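PDB 6GNE: probable starch synthase 4, chloroplastic/amyloplastic, which belongs to the starch synthase family of two-domain, GT-B-fold glycosyltransferases and is modelled here with ADP and glycan bound. Local coordinates for residues S8-V13 with K138-H143; S223-T228 with E492-S497; S387-I392 with I412-K417; N439-Q444 with E456-H461. One frame throughout, in Å; residues are numbered along the deposited sequence.

Contact 1: residues S8-V13 with K138-H143; sequences SGLYVV and KPDIIH
Two parallel neighbours in the sheet of the N-terminal domain meet here, V12 pairing with I141 and V13 with I142, their short axes turned 23° apart. I141 N donates to Y11 O, V13 N to I141 O (2.9 Å), and H143 N to V13 O (2.8 Å). D140 N adds a weak bond to Y11 O, giving that carbonyl two donors. Just ahead of this ladder a side chain does the work of a main-chain acceptor: Y11 N reaches D140 OD2 at 2.8 Å, nearly straight at 170° and on the oxygen's anti lone pair. Aspartate suits the place: its chain is short, and chi1 of -58° sets CG beside its own backbone N; OD2 then lies within bonding distance of Y11 N. The arrangement belongs to the Rossmann-like sheet of the GT-B fold, in which strand 45-51 flanks one of these strands and strand 169-174 the other. P139, a rigid apolar ring, presents CB over one face of the Y11 ring, 4.2 Å from its centroid in a CH-pi contact, and the same P139 CB lies 3.9 Å from V13 CG2. Y11 OH hydrogen-bonds to E47 OE1. On the other face of the sheet, V12 and I141 lie side by side, V12 CG1 4.0 Å from I141 CG2, compact branched chains well suited to a buried strand; Y494 of helix 484-499 packs against both.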
# COMPACT_ATOMS: atom_id res chain seq x y z
N SER A 8 -27.81 -1.15 12.87
CA SER A 8 -26.55 -0.91 13.65
C SER A 8 -25.24 -0.89 12.80
O SER A 8 -24.19 -0.41 13.27
CB SER A 8 -26.42 -1.97 14.76
OG SER A 8 -26.06 -3.25 14.22
N GLY A 9 -25.30 -1.45 11.59
CA GLY A 9 -24.14 -1.52 10.68
C GLY A 9 -24.31 -0.65 9.43
O GLY A 9 -25.39 -0.56 8.86
N LEU A 10 -23.22 0.00 9.05
CA LEU A 10 -23.17 0.80 7.82
C LEU A 10 -22.97 -0.03 6.57
O LEU A 10 -22.43 -1.13 6.63
CB LEU A 10 -22.04 1.83 7.91
CG LEU A 10 -22.13 2.76 9.12
CD1 LEU A 10 -20.87 3.59 9.21
CD2 LEU A 10 -23.38 3.63 9.07
N TYR A 11 -23.42 0.52 5.45
CA TYR A 11 -23.17 -0.02 4.13
C TYR A 11 -22.06 0.86 3.51
O TYR A 11 -22.26 2.05 3.22
CB TYR A 11 -24.45 -0.02 3.30
CG TYR A 11 -24.33 -0.43 1.83
CD1 TYR A 11 -23.23 -1.17 1.35
CD2 TYR A 11 -25.34 -0.11 0.92
CE1 TYR A 11 -23.15 -1.55 0.01
CE2 TYR A 11 -25.25 -0.46 -0.41
CZ TYR A 11 -24.17 -1.19 -0.86
OH TYR A 11 -24.09 -1.53 -2.17
N VAL A 12 -20.89 0.24 3.32
CA VAL A 12 -19.66 0.91 2.92
C VAL A 12 -19.18 0.35 1.59
O VAL A 12 -18.90 -0.85 1.48
CB VAL A 12 -18.57 0.65 3.97
CG1 VAL A 12 -17.31 1.42 3.64
CG2 VAL A 12 -19.09 0.97 5.37
N VAL A 13 -19.07 1.22 0.59
CA VAL A 13 -18.48 0.83 -0.70
C VAL A 13 -17.08 1.44 -0.89
O VAL A 13 -16.89 2.63 -0.68
CB VAL A 13 -19.40 1.22 -1.87
CG1 VAL A 13 -18.80 0.76 -3.20
CG2 VAL A 13 -20.74 0.54 -1.70
N LYS A 138 -27.83 2.16 -2.03
CA LYS A 138 -27.85 3.37 -1.22
C LYS A 138 -26.84 3.25 -0.09
O LYS A 138 -27.22 3.02 1.06
CB LYS A 138 -29.26 3.60 -0.66
CG LYS A 138 -30.29 3.82 -1.74
CD LYS A 138 -31.49 4.61 -1.23
CE LYS A 138 -32.33 5.19 -2.36
NZ LYS A 138 -31.53 5.95 -3.36
N PRO A 139 -25.54 3.39 -0.42
CA PRO A 139 -24.52 3.30 0.62
C PRO A 139 -24.49 4.51 1.55
O PRO A 139 -24.77 5.63 1.14
CB PRO A 139 -23.20 3.18 -0.17
CG PRO A 139 -23.50 3.79 -1.49
CD PRO A 139 -24.94 3.49 -1.77
N ASP A 140 -24.16 4.24 2.80
CA ASP A 140 -23.94 5.26 3.80
C ASP A 140 -22.59 5.94 3.59
O ASP A 140 -22.48 7.14 3.84
CB ASP A 140 -23.95 4.65 5.20
CG ASP A 140 -25.26 3.93 5.53
OD1 ASP A 140 -26.33 4.57 5.58
OD2 ASP A 140 -25.18 2.71 5.78
N ILE A 141 -21.57 5.15 3.18
CA ILE A 141 -20.18 5.61 2.96
C ILE A 141 -19.70 5.12 1.62
O ILE A 141 -19.84 3.96 1.31
CB ILE A 141 -19.19 5.04 4.00
CG1 ILE A 141 -19.52 5.51 5.42
CG2 ILE A 141 -17.74 5.39 3.65
CD1 ILE A 141 -19.27 6.99 5.71
N ILE A 142 -19.11 6.01 0.84
CA ILE A 142 -18.33 5.64 -0.33
C ILE A 142 -16.90 6.10 0.00
O ILE A 142 -16.66 7.31 0.27
CB ILE A 142 -18.87 6.23 -1.67
CG1 ILE A 142 -20.26 5.66 -1.97
CG2 ILE A 142 -17.95 5.91 -2.84
CD1 ILE A 142 -21.03 6.42 -3.03
N HIS A 143 -15.98 5.14 0.01
CA HIS A 143 -14.59 5.38 0.36
C HIS A 143 -13.75 5.20 -0.89
O HIS A 143 -13.66 4.11 -1.40
CB HIS A 143 -14.20 4.41 1.47
CG HIS A 143 -12.92 4.75 2.16
ND1 HIS A 143 -12.61 4.28 3.41
CD2 HIS A 143 -11.86 5.51 1.77
CE1 HIS A 143 -11.41 4.71 3.76
NE2 HIS A 143 -10.94 5.46 2.79

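Contact 2: residues S223-T228 with E492-S497; sequences SNIVTT and ELYTRS
I225 reaches L493 because its CG1 stands anti to its own carbonyl carbon (chi1 -55°) and CD1 continues nearly extended (chi2 160°), carrying that methyl onto the helix backbone. I225 CD1 ends 3.4 Å from L493 O. Around the same methyl lie S497 CB, at 3.8 Å, and the edge of the Y494 ring, whose CD1 is 4.1 Å from it. The second branch, I225 CG2, meets L493 CD1 at 3.9 Å, the two side chains slanting past one another. L493 CD1 also touches T227 CG2 (4.1 Å), so leucine bridges two residues on one side of the strand. S497 lies one helical turn beyond L493; being small, it admits both I225 CD1 and the CB of N224, which is 3.6 Å from S497 OG. No hydrogen bond crosses this interface: it is helix-on-sheet packing, with strand and helix nearly antiparallel at 168°. The amide of N224 is engaged beyond it, OD1 accepting from I170 N and ND2 making a weak bond to a bound glucose, while Y494 OH hydrogen-bonds to H143 ND1. Strand 225-228 runs between strands 169-174 and 257-259, and helix 484-499 runs along this face, L493 reaching I258 and Y494 reaching L10.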
# COMPACT_ATOMS: atom_id res chain seq x y z
N SER A 223 -14.57 15.82 -0.32
CA SER A 223 -14.84 14.67 0.53
C SER A 223 -15.23 15.14 1.90
O SER A 223 -14.76 16.16 2.34
CB SER A 223 -13.63 13.76 0.59
OG SER A 223 -13.29 13.30 -0.72
N ASN A 224 -16.07 14.38 2.59
CA ASN A 224 -16.45 14.68 3.97
C ASN A 224 -15.40 14.23 4.99
O ASN A 224 -15.37 14.74 6.12
CB ASN A 224 -17.78 13.99 4.30
CG ASN A 224 -18.88 14.40 3.35
OD1 ASN A 224 -19.33 13.62 2.47
ND2 ASN A 224 -19.27 15.64 3.47
N ILE A 225 -14.57 13.24 4.59
CA ILE A 225 -13.51 12.69 5.42
C ILE A 225 -12.30 12.51 4.52
O ILE A 225 -12.41 11.92 3.45
CB ILE A 225 -13.89 11.28 6.02
CG1 ILE A 225 -15.21 11.33 6.80
CG2 ILE A 225 -12.81 10.76 6.94
CD1 ILE A 225 -15.86 9.96 6.98
N VAL A 226 -11.14 13.00 4.97
CA VAL A 226 -9.88 12.81 4.23
C VAL A 226 -8.85 12.21 5.14
O VAL A 226 -8.55 12.79 6.18
CB VAL A 226 -9.32 14.14 3.68
CG1 VAL A 226 -8.10 13.85 2.79
CG2 VAL A 226 -10.42 14.96 2.95
N THR A 227 -8.29 11.05 4.77
CA THR A 227 -7.19 10.45 5.57
C THR A 227 -5.95 10.19 4.76
O THR A 227 -5.98 10.16 3.53
CB THR A 227 -7.59 9.14 6.30
OG1 THR A 227 -7.49 8.01 5.41
CG2 THR A 227 -9.00 9.23 6.88
N THR A 228 -4.85 10.03 5.49
CA THR A 228 -3.66 9.39 4.97
C THR A 228 -3.19 8.35 5.97
O THR A 228 -3.79 8.15 7.02
CB THR A 228 -2.56 10.39 4.57
OG1 THR A 228 -1.55 9.69 3.86
CG2 THR A 228 -1.96 11.08 5.77
N GLU A 492 -15.33 5.25 13.45
CA GLU A 492 -15.75 6.45 14.19
C GLU A 492 -15.84 7.69 13.30
O GLU A 492 -16.71 8.51 13.52
CB GLU A 492 -14.85 6.73 15.42
CG GLU A 492 -15.06 5.73 16.58
CD GLU A 492 -13.96 5.73 17.68
OE1 GLU A 492 -12.86 6.37 17.50
OE2 GLU A 492 -14.20 5.08 18.74
N LEU A 493 -14.96 7.80 12.29
CA LEU A 493 -15.08 8.85 11.29
C LEU A 493 -16.32 8.68 10.42
O LEU A 493 -17.01 9.66 10.17
CB LEU A 493 -13.83 8.95 10.42
CG LEU A 493 -12.53 9.39 11.12
CD1 LEU A 493 -11.33 9.14 10.20
CD2 LEU A 493 -12.54 10.84 11.63
N TYR A 494 -16.59 7.44 10.00
CA TYR A 494 -17.79 7.12 9.22
C TYR A 494 -19.09 7.46 9.94
O TYR A 494 -19.95 8.14 9.38
CB TYR A 494 -17.86 5.63 8.87
CG TYR A 494 -16.82 5.04 7.92
CD1 TYR A 494 -15.92 5.84 7.20
CD2 TYR A 494 -16.77 3.67 7.72
CE1 TYR A 494 -14.99 5.28 6.34
CE2 TYR A 494 -15.85 3.10 6.87
CZ TYR A 494 -14.97 3.92 6.18
OH TYR A 494 -14.09 3.32 5.32
N THR A 495 -19.24 6.95 11.17
CA THR A 495 -20.45 7.20 11.97
C THR A 495 -20.64 8.68 12.28
O THR A 495 -21.74 9.18 12.14
CB THR A 495 -20.50 6.38 13.28
OG1 THR A 495 -19.25 6.50 13.96
CG2 THR A 495 -20.78 4.91 13.00
N ARG A 496 -19.58 9.38 12.67
CA ARG A 496 -19.65 10.80 13.02
C ARG A 496 -20.04 11.65 11.83
O ARG A 496 -20.80 12.62 12.00
CB ARG A 496 -18.34 11.29 13.64
CG ARG A 496 -18.34 12.70 14.22
CD ARG A 496 -17.29 12.87 15.33
NE ARG A 496 -15.88 12.85 14.84
CZ ARG A 496 -14.92 11.96 15.16
NH1 ARG A 496 -15.12 10.95 16.03
NH2 ARG A 496 -13.71 12.10 14.61
N SER A 497 -19.58 11.28 10.64
CA SER A 497 -19.99 11.97 9.42
C SER A 497 -21.44 11.70 9.00
O SER A 497 -22.14 12.61 8.57
CB SER A 497 -19.06 11.61 8.27
OG SER A 497 -19.18 12.56 7.24

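Contact 3: residues S387-I392 with I412-K417; sequences SDLFII and IPIARK
I414 O is approached by two neighbouring residues of the opposite strand: I392 N donates to it at 2.8 Å, almost straight at 168°, and I391 CA makes a CA-H...O contact at 3.3 Å. F390 O is served in the same way, by I414 N at 2.8 Å and P413 CA at 3.2 Å. The ladder is completed by I412 N to D388 O, F390 N to I412 O and R416 N to I392 O. Proline is tolerated at 413 because its nitrogen faces away from strand 389-392, while its carbonyl still serves F441 of the next strand. On one face, L389 and I391 meet I412 and I414. I391 CG2, anti to its own carbonyl carbon, touches I414 CB at 4.0 Å, and L389 CD2 comes within 4.2 Å of I412 CB; helix 448-464 packs on this side through L455, A458 and F459. On the other face, I392 lies alongside P413, its CD1 3.8 Å from P413 CB and equally near A415 CB, where the small alanine accepts the methyl close to the sheet. Helix 402-408 packs here on F390, I392 and P413. Strand 389-392, helix 402-408 and strand 412-416 form a beta-alpha-beta unit of the Rossmann-like C-terminal domain of GT-B proteins, with the side chain of I392 about 6 Å from the bound ADP.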
# COMPACT_ATOMS: atom_id res chain seq x y z
N SER A 387 14.31 -14.48 7.11
CA SER A 387 15.26 -13.41 7.40
C SER A 387 15.33 -13.11 8.91
O SER A 387 14.33 -13.24 9.61
CB SER A 387 14.92 -12.15 6.59
OG SER A 387 13.68 -11.62 6.97
N ASP A 388 16.52 -12.75 9.37
CA ASP A 388 16.74 -12.28 10.73
C ASP A 388 16.57 -10.77 10.84
O ASP A 388 16.17 -10.25 11.91
CB ASP A 388 18.13 -12.61 11.17
CG ASP A 388 18.39 -14.08 11.10
OD1 ASP A 388 17.66 -14.83 11.78
OD2 ASP A 388 19.28 -14.47 10.30
N LEU A 389 16.89 -10.08 9.75
CA LEU A 389 16.85 -8.64 9.68
C LEU A 389 16.17 -8.24 8.37
O LEU A 389 16.26 -8.95 7.36
CB LEU A 389 18.28 -8.10 9.71
CG LEU A 389 19.06 -8.27 11.01
CD1 LEU A 389 20.53 -7.94 10.87
CD2 LEU A 389 18.47 -7.35 12.06
N PHE A 390 15.53 -7.08 8.40
CA PHE A 390 14.77 -6.55 7.27
C PHE A 390 14.98 -5.04 7.15
O PHE A 390 14.74 -4.31 8.11
CB PHE A 390 13.28 -6.86 7.43
CG PHE A 390 12.49 -6.57 6.20
CD1 PHE A 390 11.98 -5.29 5.96
CD2 PHE A 390 12.31 -7.56 5.23
CE1 PHE A 390 11.30 -5.00 4.80
CE2 PHE A 390 11.59 -7.28 4.06
CZ PHE A 390 11.09 -5.99 3.85
N ILE A 391 15.39 -4.57 5.97
CA ILE A 391 15.75 -3.15 5.82
C ILE A 391 14.72 -2.32 5.06
O ILE A 391 14.22 -2.75 4.03
CB ILE A 391 17.15 -2.97 5.18
CG1 ILE A 391 17.25 -3.60 3.79
CG2 ILE A 391 18.22 -3.51 6.10
CD1 ILE A 391 18.24 -2.86 2.90
N ILE A 392 14.43 -1.13 5.57
CA ILE A 392 13.50 -0.17 4.95
C ILE A 392 14.16 1.22 5.08
O ILE A 392 13.80 2.05 5.93
CB ILE A 392 12.05 -0.12 5.58
CG1 ILE A 392 11.68 -1.43 6.29
CG2 ILE A 392 10.98 0.20 4.54
CD1 ILE A 392 12.35 -1.65 7.63
N ILE A 412 13.61 -8.60 12.28
CA ILE A 412 13.77 -7.31 12.99
C ILE A 412 14.15 -6.17 12.06
O ILE A 412 15.13 -6.28 11.35
CB ILE A 412 14.83 -7.42 14.09
CG1 ILE A 412 14.43 -8.55 15.07
CG2 ILE A 412 14.99 -6.10 14.82
CD1 ILE A 412 13.03 -8.43 15.66
N PRO A 413 13.37 -5.08 12.06
CA PRO A 413 13.54 -4.07 11.04
C PRO A 413 14.67 -3.10 11.32
O PRO A 413 14.99 -2.80 12.47
CB PRO A 413 12.20 -3.32 11.03
CG PRO A 413 11.68 -3.49 12.39
CD PRO A 413 12.13 -4.85 12.82
N ILE A 414 15.24 -2.61 10.23
CA ILE A 414 16.18 -1.53 10.24
C ILE A 414 15.60 -0.48 9.29
O ILE A 414 15.50 -0.72 8.09
CB ILE A 414 17.59 -1.96 9.74
CG1 ILE A 414 18.10 -3.18 10.54
CG2 ILE A 414 18.56 -0.76 9.74
CD1 ILE A 414 19.41 -3.72 10.05
N ALA A 415 15.25 0.68 9.84
CA ALA A 415 14.40 1.63 9.16
C ALA A 415 14.88 3.05 9.34
O ALA A 415 15.37 3.42 10.41
CB ALA A 415 12.98 1.51 9.70
N ARG A 416 14.67 3.87 8.32
CA ARG A 416 14.89 5.30 8.47
C ARG A 416 13.70 5.96 9.17
O ARG A 416 12.57 5.57 8.94
CB ARG A 416 15.20 5.95 7.13
CG ARG A 416 16.03 7.24 7.31
CD ARG A 416 16.38 7.91 6.00
NE ARG A 416 15.26 8.73 5.54
CZ ARG A 416 15.03 9.98 5.90
NH1 ARG A 416 13.99 10.59 5.39
NH2 ARG A 416 15.82 10.61 6.75
N LYS A 417 13.97 6.92 10.06
CA LYS A 417 12.92 7.60 10.82
C LYS A 417 12.20 8.62 9.95
O LYS A 417 12.60 9.78 9.87
CB LYS A 417 13.49 8.32 12.04
CG LYS A 417 13.68 7.41 13.21
CD LYS A 417 14.66 7.99 14.23
CE LYS A 417 13.99 8.74 15.37
NZ LYS A 417 15.05 9.09 16.37

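Contact 4: residues N439-Q444 with E456-H461; sequences NGFTFQ and ERAFNH
F441 and A458 make the tight part of this contact, whereas R457 and H461, both partly exposed, flank it on a looser, more polar side. The F441 ring lies flat against the helix: A458 CB stands over one face, 3.7 Å from the centroid and 14° off the normal, a clear CH-pi contact, and A458 CA is 3.5 Å from F441 CZ. Alanine suits this spot because a single methyl lets the ring come right up to the helix backbone. The CB bond of F441 already points at the helix, and chi1 of -61° puts CG beside the backbone N. At the rim of the ring the touches are fewer. The edge of F441 turns toward the H461 ring in an offset edge-to-face pair, centroids 5.6 Å apart and planes at 63°. R457 runs antiparallel to the phenyl side chain, its chain kinked at chi3, and NH2 lies 3.6 Å from F441 CD2, at the phenyl edge and not over its face. The guanidinium charge is paired in salt bridges, NH2 with D429 OD2 and NH1 with D427 OD2. The chemistry thus divides: apolar burial joins strand 441-443 to helix 448-464, and charge pairing ties its margin to the 427-429 loop.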
# COMPACT_ATOMS: atom_id res chain seq x y z
N ASN A 439 11.39 -2.16 19.18
CA ASN A 439 11.24 -3.36 18.33
C ASN A 439 12.24 -3.52 17.22
O ASN A 439 12.10 -4.44 16.43
CB ASN A 439 9.83 -3.37 17.73
CG ASN A 439 9.54 -2.14 16.88
OD1 ASN A 439 10.46 -1.35 16.56
ND2 ASN A 439 8.28 -1.98 16.49
N GLY A 440 13.25 -2.66 17.12
CA GLY A 440 14.16 -2.71 15.97
C GLY A 440 15.28 -1.70 16.05
O GLY A 440 15.77 -1.36 17.13
N PHE A 441 15.71 -1.24 14.88
CA PHE A 441 16.82 -0.31 14.77
C PHE A 441 16.48 0.77 13.78
O PHE A 441 15.93 0.48 12.74
CB PHE A 441 18.07 -1.04 14.27
CG PHE A 441 18.51 -2.13 15.19
CD1 PHE A 441 18.01 -3.41 15.04
CD2 PHE A 441 19.42 -1.87 16.19
CE1 PHE A 441 18.40 -4.41 15.89
CE2 PHE A 441 19.82 -2.88 17.05
CZ PHE A 441 19.29 -4.16 16.91
N THR A 442 16.79 2.03 14.14
CA THR A 442 16.51 3.17 13.27
C THR A 442 17.71 4.06 13.05
O THR A 442 18.68 3.98 13.75
CB THR A 442 15.31 4.02 13.80
OG1 THR A 442 15.63 4.71 15.02
CG2 THR A 442 14.06 3.17 14.02
N PHE A 443 17.63 4.91 12.05
CA PHE A 443 18.61 5.99 11.84
C PHE A 443 17.93 7.21 11.24
O PHE A 443 16.88 7.09 10.59
CB PHE A 443 19.78 5.50 10.96
CG PHE A 443 19.39 5.10 9.58
CD1 PHE A 443 18.84 3.86 9.31
CD2 PHE A 443 19.60 5.97 8.52
CE1 PHE A 443 18.51 3.49 8.03
CE2 PHE A 443 19.25 5.62 7.21
CZ PHE A 443 18.70 4.38 6.96
N GLN A 444 18.53 8.38 11.44
CA GLN A 444 17.95 9.62 11.01
C GLN A 444 18.34 9.97 9.56
O GLN A 444 17.51 10.00 8.67
CB GLN A 444 18.32 10.73 12.00
CG GLN A 444 17.47 12.00 11.87
CD GLN A 444 15.94 11.76 12.09
OE1 GLN A 444 15.47 11.71 13.26
NE2 GLN A 444 15.17 11.58 10.97
N GLU A 456 25.49 -1.90 12.03
CA GLU A 456 26.53 -2.33 12.98
C GLU A 456 25.90 -2.80 14.28
O GLU A 456 26.18 -3.90 14.74
CB GLU A 456 27.52 -1.19 13.22
CG GLU A 456 28.64 -1.43 14.24
CD GLU A 456 29.45 -0.15 14.62
OE1 GLU A 456 28.89 0.98 14.61
OE2 GLU A 456 30.65 -0.25 14.96
N ARG A 457 25.00 -1.99 14.85
CA ARG A 457 24.37 -2.34 16.13
C ARG A 457 23.49 -3.56 16.00
O ARG A 457 23.48 -4.40 16.86
CB ARG A 457 23.60 -1.17 16.75
CG ARG A 457 24.53 -0.05 17.20
CD ARG A 457 23.79 1.14 17.81
NE ARG A 457 22.95 1.86 16.86
CZ ARG A 457 21.62 1.80 16.80
NH1 ARG A 457 20.98 2.48 15.87
NH2 ARG A 457 20.89 1.08 17.67
N ALA A 458 22.78 -3.69 14.90
CA ALA A 458 21.92 -4.82 14.68
C ALA A 458 22.74 -6.11 14.57
O ALA A 458 22.38 -7.12 15.19
CB ALA A 458 21.08 -4.62 13.44
N PHE A 459 23.84 -6.08 13.84
CA PHE A 459 24.75 -7.24 13.74
C PHE A 459 25.40 -7.60 15.07
O PHE A 459 25.48 -8.77 15.40
CB PHE A 459 25.84 -7.05 12.68
CG PHE A 459 25.40 -7.44 11.29
CD1 PHE A 459 24.23 -6.93 10.75
CD2 PHE A 459 26.15 -8.32 10.54
CE1 PHE A 459 23.82 -7.30 9.49
CE2 PHE A 459 25.77 -8.69 9.27
CZ PHE A 459 24.59 -8.17 8.74
N ASN A 460 25.82 -6.59 15.82
CA ASN A 460 26.33 -6.78 17.21
C ASN A 460 25.29 -7.46 18.10
O ASN A 460 25.60 -8.47 18.73
CB ASN A 460 26.76 -5.43 17.85
CG ASN A 460 28.12 -4.93 17.34
OD1 ASN A 460 28.76 -5.50 16.42
ND2 ASN A 460 28.58 -3.82 17.93
N HIS A 461 24.08 -6.90 18.16
CA HIS A 461 22.99 -7.48 18.98
C HIS A 461 22.71 -8.94 18.58
O HIS A 461 22.61 -9.79 19.45
CB HIS A 461 21.72 -6.64 18.91
CG HIS A 461 21.69 -5.49 19.87
ND1 HIS A 461 21.06 -5.56 21.10
CD2 HIS A 461 22.22 -4.23 19.80
CE1 HIS A 461 21.20 -4.39 21.73
NE2 HIS A 461 21.89 -3.56 20.96

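Overall arrangement
Contacts 1 and 2 lie in the N-terminal domain and contacts 3 and 4 in the C-terminal one, the centres of contacts 1 and 3 being about 38 Å apart. Both of the first pair involve the same sheet, with centres about 12 Å apart; helix 484-499 packs on that sheet, and Y494 is where the two contacts meet. Contacts 3 and 4 are closer, centres about 8 Å apart, because strands 412-416 and 441-443 are neighbours in the parallel sheet. Along the chain, contact 1 closes first; contacts 3 and 4 then form between the two halves of contact 2. Helix 484-499 therefore brings the chain's end back to the first domain, the crossover familiar in GT-B enzymes.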